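Membrane-bound lytic murein transglycosylase (Agrobacterium tumefaciens, PDB 2PNW) is probably a lytic transglycosylase of the MltA family that cleaves the glycan strands of cell-wall peptidoglycan. Local coordinates at residues M32-S37 / A277-V282; V58-L63 / R76-T81. One frame throughout, in Å; residues are numbered along the deposited sequence.

Contact 1 (M32-S37 / A277-V282); sequences MATILS and AKVPLV. With SO4 (sulfate ion), chain B.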
loop_
_atom_site.group_PDB
_atom_site.type_symbol
_atom_site.label_atom_id
_atom_site.label_comp_id
_atom_site.label_asym_id
_atom_site.label_seq_id
_atom_site.Cartn_x
_atom_site.Cartn_y
_atom_site.Cartn_z
ATOM N N MET A 32 -16.514 -0.174 -4.459
ATOM C CA MET A 32 -16.705 -0.837 -5.773
ATOM C C MET A 32 -17.209 0.174 -6.825
ATOM O O MET A 32 -16.797 0.140 -7.995
ATOM C CB MET A 32 -17.684 -2.025 -5.652
ATOM C CG MET A 32 -17.069 -3.326 -5.024
ATOM S SD MET A 32 -18.127 -4.843 -5.218
ATOM C CE MET A 32 -19.448 -4.307 -4.108
ATOM N N ALA A 33 -18.106 1.081 -6.420
ATOM C CA ALA A 33 -18.530 2.167 -7.333
ATOM C C ALA A 33 -17.361 3.073 -7.788
ATOM O O ALA A 33 -17.309 3.519 -8.952
ATOM C CB ALA A 33 -19.672 3.002 -6.689
ATOM N N THR A 34 -16.404 3.347 -6.895
ATOM C CA THR A 34 -15.273 4.180 -7.296
ATOM C C THR A 34 -14.384 3.419 -8.293
ATOM O O THR A 34 -13.836 4.030 -9.218
ATOM C CB THR A 34 -14.383 4.697 -6.099
ATOM O OG1 THR A 34 -13.771 3.595 -5.425
ATOM C CG2 THR A 34 -15.218 5.464 -5.095
ATOM N N ILE A 35 -14.227 2.111 -8.080
ATOM C CA ILE A 35 -13.429 1.272 -9.005
ATOM C C ILE A 35 -14.103 1.251 -10.378
ATOM O O ILE A 35 -13.433 1.407 -11.406
ATOM C CB ILE A 35 -13.286 -0.160 -8.488
ATOM C CG1 ILE A 35 -12.542 -0.156 -7.135
ATOM C CG2 ILE A 35 -12.429 -1.003 -9.472
ATOM C CD1 ILE A 35 -12.777 -1.492 -6.381
ATOM N N LEU A 36 -15.429 1.087 -10.382
ATOM C CA LEU A 36 -16.150 1.026 -11.671
ATOM C C LEU A 36 -16.031 2.349 -12.436
ATOM O O LEU A 36 -15.752 2.357 -13.640
ATOM C CB LEU A 36 -17.616 0.625 -11.480
ATOM C CG LEU A 36 -18.466 0.400 -12.759
ATOM C CD1 LEU A 36 -17.827 -0.592 -13.767
ATOM C CD2 LEU A 36 -19.857 -0.083 -12.385
ATOM N N SER A 37 -16.237 3.461 -11.736
ATOM C CA SER A 37 -16.048 4.789 -12.319
ATOM C C SER A 37 -14.644 4.947 -12.884
ATOM O O SER A 37 -14.459 5.469 -13.994
ATOM C CB SER A 37 -16.350 5.874 -11.256
ATOM O OG SER A 37 -16.225 7.175 -11.807
ATOM N N ALA A 277 -4.532 1.342 -6.885
ATOM C CA ALA A 277 -5.753 1.069 -7.662
ATOM C C ALA A 277 -6.475 2.365 -8.090
ATOM O O ALA A 277 -7.557 2.323 -8.684
ATOM C CB ALA A 277 -6.695 0.141 -6.884
ATOM N N LYS A 278 -5.848 3.510 -7.805
ATOM C CA LYS A 278 -6.286 4.827 -8.264
ATOM C C LYS A 278 -7.605 5.320 -7.667
ATOM O O LYS A 278 -8.212 6.254 -8.196
ATOM C CB LYS A 278 -6.329 4.896 -9.818
ATOM C CG LYS A 278 -5.075 4.373 -10.496
ATOM C CD LYS A 278 -3.846 5.160 -10.019
ATOM C CE LYS A 278 -2.725 5.180 -11.057
ATOM N NZ LYS A 278 -2.543 3.870 -11.698
ATOM N N VAL A 279 -8.027 4.697 -6.566
ATOM C CA VAL A 279 -9.239 5.084 -5.821
ATOM C C VAL A 279 -8.891 5.273 -4.329
ATOM O O VAL A 279 -7.852 4.764 -3.864
ATOM C CB VAL A 279 -10.374 4.049 -5.982
ATOM C CG1 VAL A 279 -10.798 3.888 -7.473
ATOM C CG2 VAL A 279 -10.002 2.702 -5.386
ATOM N N PRO A 280 -9.729 6.038 -3.582
ATOM C CA PRO A 280 -9.434 6.253 -2.150
ATOM C C PRO A 280 -9.474 4.953 -1.370
ATOM O O PRO A 280 -10.354 4.104 -1.593
ATOM C CB PRO A 280 -10.567 7.163 -1.677
ATOM C CG PRO A 280 -11.137 7.783 -2.965
ATOM C CD PRO A 280 -10.937 6.769 -4.030
ATOM N N LEU A 281 -8.529 4.789 -0.455
ATOM C CA LEU A 281 -8.558 3.639 0.446
ATOM C C LEU A 281 -9.651 3.793 1.490
ATOM O O LEU A 281 -10.091 4.900 1.781
ATOM C CB LEU A 281 -7.193 3.484 1.139
ATOM C CG LEU A 281 -6.015 3.271 0.178
ATOM C CD1 LEU A 281 -4.774 2.863 0.978
ATOM C CD2 LEU A 281 -6.305 2.254 -0.909
ATOM N N VAL A 282 -10.077 2.688 2.073
ATOM C CA VAL A 282 -11.153 2.727 3.079
ATOM C C VAL A 282 -10.573 2.080 4.331
ATOM O O VAL A 282 -10.165 0.908 4.286
ATOM C CB VAL A 282 -12.359 1.874 2.633
ATOM C CG1 VAL A 282 -13.453 1.870 3.728
ATOM C CG2 VAL A 282 -12.923 2.384 1.277
HETATM S S SO4 B . -0.133 2.814 -13.398
HETATM O O1 SO4 B . 0.549 3.941 -12.749
HETATM O O2 SO4 B . -1.522 3.174 -13.688
HETATM O O3 SO4 B . 0.554 2.489 -14.653
HETATM O O4 SO4 B . -0.124 1.644 -12.510
HETATM O O HOH W 1 -12.870 3.802 -2.688
#
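Thr34 and Ile35, on one side of helix 28-39, meet Val279 and Pro280 in the loop between strands 259-263 and 286-288, a helix-to-loop contact that illustrates how an irregular chain can be fitted to a helix without any direct hydrogen bond. Val279 makes most of the contact from the loop. With chi1 at -60°, its CG1 lies beside its own backbone N and bears on the peptide between the two helix residues, 3.5 Å from Thr34 O and 3.9 Å from Ile35 N. Val279 CB rests 3.5 Å from Thr34 OG1, and the two beta-branched side chains cross obliquely. The other branch, Val279 CG2, approaches Ile35 CG1 at 4.2 Å, and Leu323 of strand 316-324 touches both residues. The polar link is indirect: one water donates to Thr34 OG1 at 2.9 Å and to Pro280 O at 2.8 Å, bridging helix and loop. The hydroxyl, placed between the backbone N and the carbonyl carbon (chi1 63°), also hydrogen-bonds to Ala31 O one turn earlier. Next to Val279, Lys278 packs on His38 and extends NZ to a sulfate, probably from the crystallisation liquor, which Lys43 and Arg46 also bind; its very short approach is doubtful in detail. Thr34 OG1 thus has both a water donor and a carbonyl acceptor, which should fix the direction of its proton toward Ala31. The chemistry implies a mixed seam: apolar toward Leu323 and water-mediated at the partly exposed margin.

Contact 2 (V58-L63 / R76-T81); sequences VSLLEL and RQFFET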
loop_
_atom_site.group_PDB
_atom_site.type_symbol
_atom_site.label_atom_id
_atom_site.label_comp_id
_atom_site.label_asym_id
_atom_site.label_seq_id
_atom_site.Cartn_x
_atom_site.Cartn_y
_atom_site.Cartn_z
ATOM N N VAL A 58 -15.146 -6.093 -13.794
ATOM C CA VAL A 58 -16.220 -5.160 -14.177
ATOM C C VAL A 58 -17.584 -5.854 -14.176
ATOM O O VAL A 58 -18.576 -5.272 -13.774
ATOM C CB VAL A 58 -15.912 -4.466 -15.531
ATOM C CG1 VAL A 58 -17.178 -3.836 -16.151
ATOM C CG2 VAL A 58 -14.843 -3.389 -15.313
ATOM N N SER A 59 -17.633 -7.127 -14.555
ATOM C CA SER A 59 -18.918 -7.811 -14.550
ATOM C C SER A 59 -19.514 -7.853 -13.141
ATOM O O SER A 59 -20.715 -7.604 -12.991
ATOM C CB SER A 59 -18.851 -9.206 -15.206
ATOM O OG SER A 59 -18.105 -10.098 -14.399
ATOM N N LEU A 60 -18.681 -8.096 -12.118
ATOM C CA LEU A 60 -19.126 -8.042 -10.707
ATOM C C LEU A 60 -19.511 -6.628 -10.271
ATOM O O LEU A 60 -20.546 -6.425 -9.622
ATOM C CB LEU A 60 -18.052 -8.611 -9.769
ATOM C CG LEU A 60 -18.338 -8.680 -8.251
ATOM C CD1 LEU A 60 -19.516 -9.620 -7.944
ATOM C CD2 LEU A 60 -17.112 -9.158 -7.542
ATOM N N LEU A 61 -18.687 -5.646 -10.650
ATOM C CA LEU A 61 -18.926 -4.262 -10.272
ATOM C C LEU A 61 -20.247 -3.753 -10.832
ATOM O O LEU A 61 -20.959 -3.002 -10.165
ATOM C CB LEU A 61 -17.778 -3.361 -10.759
ATOM C CG LEU A 61 -16.384 -3.728 -10.228
ATOM C CD1 LEU A 61 -15.379 -2.740 -10.831
ATOM C CD2 LEU A 61 -16.349 -3.698 -8.710
ATOM N N GLU A 62 -20.569 -4.172 -12.056
ATOM C CA GLU A 62 -21.818 -3.760 -12.692
ATOM C C GLU A 62 -23.043 -4.379 -12.035
ATOM O O GLU A 62 -24.092 -3.728 -11.932
ATOM C CB GLU A 62 -21.758 -3.986 -14.205
ATOM C CG GLU A 62 -20.793 -2.981 -14.859
ATOM C CD GLU A 62 -20.856 -2.975 -16.382
ATOM O OE1 GLU A 62 -20.886 -4.061 -16.977
ATOM O OE2 GLU A 62 -20.872 -1.877 -16.975
ATOM N N LEU A 63 -22.915 -5.615 -11.563
ATOM C CA LEU A 63 -23.978 -6.220 -10.761
ATOM C C LEU A 63 -24.221 -5.445 -9.469
ATOM O O LEU A 63 -25.378 -5.242 -9.063
ATOM C CB LEU A 63 -23.640 -7.669 -10.430
ATOM C CG LEU A 63 -23.807 -8.632 -11.610
ATOM C CD1 LEU A 63 -23.180 -9.960 -11.246
ATOM C CD2 LEU A 63 -25.271 -8.787 -12.006
ATOM N N ARG A 76 -23.859 -9.176 2.318
ATOM C CA ARG A 76 -23.259 -10.513 2.217
ATOM C C ARG A 76 -23.913 -11.316 1.094
ATOM O O ARG A 76 -23.220 -12.028 0.359
ATOM C CB ARG A 76 -23.363 -11.289 3.544
ATOM C CG ARG A 76 -22.536 -10.708 4.681
ATOM C CD ARG A 76 -22.519 -11.631 5.890
ATOM N NE ARG A 76 -23.873 -11.830 6.405
ATOM C CZ ARG A 76 -24.433 -11.101 7.369
ATOM N NH1 ARG A 76 -23.762 -10.104 7.947
ATOM N NH2 ARG A 76 -25.675 -11.374 7.761
ATOM N N GLN A 77 -25.241 -11.207 0.964
ATOM C CA GLN A 77 -25.983 -11.980 -0.037
ATOM C C GLN A 77 -25.561 -11.607 -1.442
ATOM O O GLN A 77 -25.491 -12.463 -2.324
ATOM C CB GLN A 77 -27.506 -11.801 0.116
ATOM C CG GLN A 77 -28.322 -12.672 -0.863
ATOM C CD GLN A 77 -28.158 -14.167 -0.601
ATOM O OE1 GLN A 77 -28.440 -14.648 0.494
ATOM N NE2 GLN A 77 -27.710 -14.905 -1.611
ATOM N N PHE A 78 -25.282 -10.326 -1.662
ATOM C CA PHE A 78 -24.747 -9.919 -2.945
ATOM C C PHE A 78 -23.552 -10.788 -3.357
ATOM O O PHE A 78 -23.497 -11.301 -4.491
ATOM C CB PHE A 78 -24.299 -8.453 -2.920
ATOM C CG PHE A 78 -23.545 -8.061 -4.159
ATOM C CD1 PHE A 78 -24.232 -7.820 -5.346
ATOM C CD2 PHE A 78 -22.142 -7.968 -4.148
ATOM C CE1 PHE A 78 -23.536 -7.499 -6.537
ATOM C CE2 PHE A 78 -21.442 -7.662 -5.310
ATOM C CZ PHE A 78 -22.142 -7.419 -6.515
ATOM N N PHE A 79 -22.590 -10.936 -2.451
ATOM C CA PHE A 79 -21.371 -11.705 -2.753
ATOM C C PHE A 79 -21.647 -13.197 -2.914
ATOM O O PHE A 79 -21.078 -13.843 -3.805
ATOM C CB PHE A 79 -20.262 -11.440 -1.715
ATOM C CG PHE A 79 -19.718 -10.039 -1.786
ATOM C CD1 PHE A 79 -18.843 -9.664 -2.815
ATOM C CD2 PHE A 79 -20.132 -9.074 -0.875
ATOM C CE1 PHE A 79 -18.364 -8.347 -2.914
ATOM C CE2 PHE A 79 -19.665 -7.752 -0.977
ATOM C CZ PHE A 79 -18.789 -7.396 -2.000
ATOM N N GLU A 80 -22.502 -13.738 -2.050
ATOM C CA GLU A 80 -22.909 -15.157 -2.143
ATOM C C GLU A 80 -23.555 -15.509 -3.467
ATOM O O GLU A 80 -23.308 -16.580 -3.989
ATOM C CB GLU A 80 -23.834 -15.542 -0.983
ATOM C CG GLU A 80 -23.184 -15.295 0.365
ATOM C CD GLU A 80 -23.900 -15.967 1.513
ATOM O OE1 GLU A 80 -24.461 -17.071 1.294
ATOM O OE2 GLU A 80 -23.881 -15.390 2.633
ATOM N N THR A 81 -24.349 -14.595 -4.018
ATOM C CA THR A 81 -25.022 -14.778 -5.295
ATOM C C THR A 81 -24.074 -14.613 -6.490
ATOM O O THR A 81 -24.181 -15.353 -7.478
ATOM C CB THR A 81 -26.211 -13.787 -5.427
ATOM O OG1 THR A 81 -27.177 -14.074 -4.422
ATOM C CG2 THR A 81 -26.895 -13.869 -6.805
#
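Leu60 O, a backbone carbonyl of helix 54-66, is met by Phe78 CZ of helix 72-82 at 3.6 Å and lies in the plane of the Phe78 ring, a contact rather than a hydrogen bond. Between the two segments this is an example of one aromatic ring spanning two successive helices. At chi1 171° the Phe78 ring swings away from its own backbone N and reaches helix 54-66. Its leading edge also meets the backbone at Leu63, with Phe78 CE1 3.6 Å from Leu63 C. Leu60 CD1 comes obliquely from one side of the ring plane, 3.7 Å from Phe78 CZ, and Leu63 contributes its CB, 3.9 Å from Phe78 CE1. Behind this front, Phe78 CD2 sits 3.7 Å above the plane of the Phe79 ring, over its centre, and Phe29 meets Phe78 in an edge-to-face pair. On the exposed flank of helix 72-82, Gln77 NE2 donates to Thr81 OG1 at 3.0 Å with a nearly straight N-H...O angle of 165°, nearly in the amide plane, stapling one turn of the helix. No hydrogen bond joins the two segments; the in-plane approach of the single C-H at Phe78 CZ to Leu60 O is at most weakly electrostatic. Cohesion across the contact is therefore apolar: Leu60 and Phe78 are buried, Leu63 closes the exposed margin, and the Gln77-Thr81 bond stays within its own helix.

Both contacts use the N-terminal helices, but at different distances from the middle of the chain: the centre of contact 1 is about 14 Å from it and that of contact 2 about 25 Å. Contact 1 joins residues far apart in sequence and is only partly buried, with water at its margin; contact 2 pairs successive helices, is mostly buried and relies on an aromatic ring. Helix 28-39 connects them. Ile35 and Met32 pack on Leu61, on the helix that carries the first segment of contact 2, and Met32 CE reaches Phe79 CZ at 3.8 Å on the second. Apolar packing therefore runs continuously from the 277-282 loop through three helices.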